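Local coordinates for sensory box/GGDEF domain protein (Colwellia psychrerythraea, PDB 3LYX), which probably acts in signalling as the sensory PAS part of a longer protein whose GGDEF domain is of the diguanylate cyclase family, at residues 19-24 and 38-43. Numbering follows the deposited sequence.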
loop_
_atom_site.group_PDB
_atom_site.type_symbol
_atom_site.label_atom_id
_atom_site.label_comp_id
_atom_site.label_asym_id
_atom_site.label_seq_id
_atom_site.Cartn_x
_atom_site.Cartn_y
_atom_site.Cartn_z
ATOM N N ALA B 19 -5.126 0.386 4.172
ATOM C CA ALA B 19 -6.477 0.043 3.737
ATOM C C ALA B 19 -6.807 0.976 2.575
ATOM O O ALA B 19 -6.953 2.194 2.752
ATOM C CB ALA B 19 -7.457 0.253 4.875
ATOM N N ILE B 20 -6.893 0.406 1.377
ATOM C CA ILE B 20 -7.214 1.176 0.184
ATOM C C ILE B 20 -8.710 1.054 -0.104
ATOM O O ILE B 20 -9.256 -0.050 -0.119
ATOM C CB ILE B 20 -6.456 0.649 -1.062
ATOM C CG1 ILE B 20 -4.942 0.625 -0.803
ATOM C CG2 ILE B 20 -6.763 1.530 -2.272
ATOM C CD1 ILE B 20 -4.363 1.979 -0.473
ATOM N N VAL B 21 -9.372 2.186 -0.317
ATOM C CA VAL B 21 -10.794 2.183 -0.643
ATOM C C VAL B 21 -10.986 3.110 -1.829
ATOM O O VAL B 21 -10.785 4.325 -1.723
ATOM C CB VAL B 21 -11.666 2.686 0.528
ATOM C CG1 VAL B 21 -13.146 2.625 0.148
ATOM C CG2 VAL B 21 -11.407 1.846 1.764
ATOM N N VAL B 22 -11.356 2.525 -2.962
ATOM C CA VAL B 22 -11.580 3.278 -4.185
ATOM C C VAL B 22 -13.085 3.475 -4.372
ATOM O O VAL B 22 -13.843 2.512 -4.288
ATOM C CB VAL B 22 -11.014 2.516 -5.387
ATOM C CG1 VAL B 22 -11.128 3.361 -6.642
ATOM C CG2 VAL B 22 -9.561 2.127 -5.113
ATOM N N THR B 23 -13.510 4.715 -4.626
ATOM C CA THR B 23 -14.933 5.027 -4.805
ATOM C C THR B 23 -15.243 5.733 -6.116
ATOM O O THR B 23 -14.341 6.246 -6.785
ATOM C CB THR B 23 -15.457 5.948 -3.678
ATOM O OG1 THR B 23 -14.663 7.138 -3.636
ATOM C CG2 THR B 23 -15.400 5.252 -2.326
ATOM N N ASP B 24 -16.524 5.762 -6.485
ATOM C CA ASP B 24 -16.921 6.449 -7.705
ATOM C C ASP B 24 -17.269 7.883 -7.348
ATOM O O ASP B 24 -17.133 8.289 -6.193
ATOM C CB ASP B 24 -18.115 5.769 -8.403
ATOM C CG ASP B 24 -19.375 5.706 -7.534
ATOM O OD1 ASP B 24 -19.530 6.520 -6.596
ATOM O OD2 ASP B 24 -20.226 4.833 -7.815
ATOM N N THR B 38 -9.155 -5.863 6.928
ATOM C CA THR B 38 -8.548 -5.946 8.254
ATOM C C THR B 38 -8.915 -4.735 9.095
ATOM O O THR B 38 -9.223 -4.865 10.278
ATOM C CB THR B 38 -6.995 -6.021 8.179
ATOM O OG1 THR B 38 -6.595 -7.215 7.494
ATOM C CG2 THR B 38 -6.390 -6.043 9.578
ATOM N N LEU B 39 -8.902 -3.553 8.486
ATOM C CA LEU B 39 -9.209 -2.338 9.232
ATOM C C LEU B 39 -10.677 -2.109 9.556
ATOM O O LEU B 39 -11.027 -1.834 10.704
ATOM C CB LEU B 39 -8.683 -1.115 8.482
ATOM C CG LEU B 39 -8.966 0.256 9.098
ATOM C CD1 LEU B 39 -8.219 0.413 10.428
ATOM C CD2 LEU B 39 -8.526 1.317 8.120
ATOM N N TYR B 40 -11.530 -2.222 8.539
ATOM C CA TYR B 40 -12.954 -1.964 8.698
ATOM C C TYR B 40 -13.808 -3.162 9.095
ATOM O O TYR B 40 -14.893 -2.989 9.671
ATOM C CB TYR B 40 -13.502 -1.350 7.406
ATOM C CG TYR B 40 -12.901 -0.001 7.068
ATOM C CD1 TYR B 40 -13.189 1.125 7.837
ATOM C CD2 TYR B 40 -12.024 0.148 5.984
ATOM C CE1 TYR B 40 -12.610 2.377 7.536
ATOM C CE2 TYR B 40 -11.449 1.380 5.675
ATOM C CZ TYR B 40 -11.746 2.489 6.457
ATOM O OH TYR B 40 -11.180 3.710 6.161
ATOM N N GLY B 41 -13.337 -4.366 8.778
ATOM C CA GLY B 41 -14.078 -5.563 9.136
ATOM C C GLY B 41 -14.840 -6.232 8.008
ATOM O O GLY B 41 -15.176 -7.407 8.112
ATOM N N TYR B 42 -15.109 -5.498 6.931
ATOM C CA TYR B 42 -15.855 -6.025 5.784
ATOM C C TYR B 42 -14.941 -6.634 4.725
ATOM O O TYR B 42 -13.832 -6.145 4.510
ATOM C CB TYR B 42 -16.647 -4.909 5.109
ATOM C CG TYR B 42 -17.575 -4.132 6.011
ATOM C CD1 TYR B 42 -18.888 -4.563 6.234
ATOM C CD2 TYR B 42 -17.160 -2.935 6.600
ATOM C CE1 TYR B 42 -19.766 -3.815 7.013
ATOM C CE2 TYR B 42 -18.025 -2.184 7.380
ATOM C CZ TYR B 42 -19.329 -2.628 7.579
ATOM O OH TYR B 42 -20.199 -1.869 8.318
ATOM N N SER B 43 -15.416 -7.689 4.060
ATOM C CA SER B 43 -14.654 -8.350 2.996
ATOM C C SER B 43 -15.043 -7.660 1.684
ATOM O O SER B 43 -15.986 -6.874 1.670
ATOM C CB SER B 43 -15.007 -9.845 2.929
ATOM O OG SER B 43 -16.375 -10.052 2.592
#
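The methyl of A19 packs against two consecutive side chains at the end of helix 34-40, L39 and Y40. CB of A19 lies 3.6 Å from CD2 of L39. From the same CB of A19, CE2 of the Y40 ring is 4.2 Å away. L39 and Y40 also pack on each other: CD2 of the leucine sits 3.7 Å above one face of the tyrosine ring, displaced toward its rim, and thus touches both A19 and the ring. With CG trans to its own N (chi1 178°) and chi2 at 66°, L39 brings CD2 to this point.

Two residues along the strand, V21 offers CG2 to the same ring atom, CE2 of Y40, at 3.9 Å. With CG trans to its carbonyl carbon (chi1 -63°), Y40 carries its ring toward the strand, and both A19 and V21 approach the ring at a slant. No hydrogen bond joins the segments; the contact is wholly apolar, small and largely buried.

Beyond Y40 the helix stops at G41, whose positive phi turns the chain away. The Y40 ring also meets that of W32 and touches N115. In this PAS fold the contact seats the end of helix 34-40 against strand 19-24, which runs antiparallel between strands 29-32 and 108-117 of the sheet.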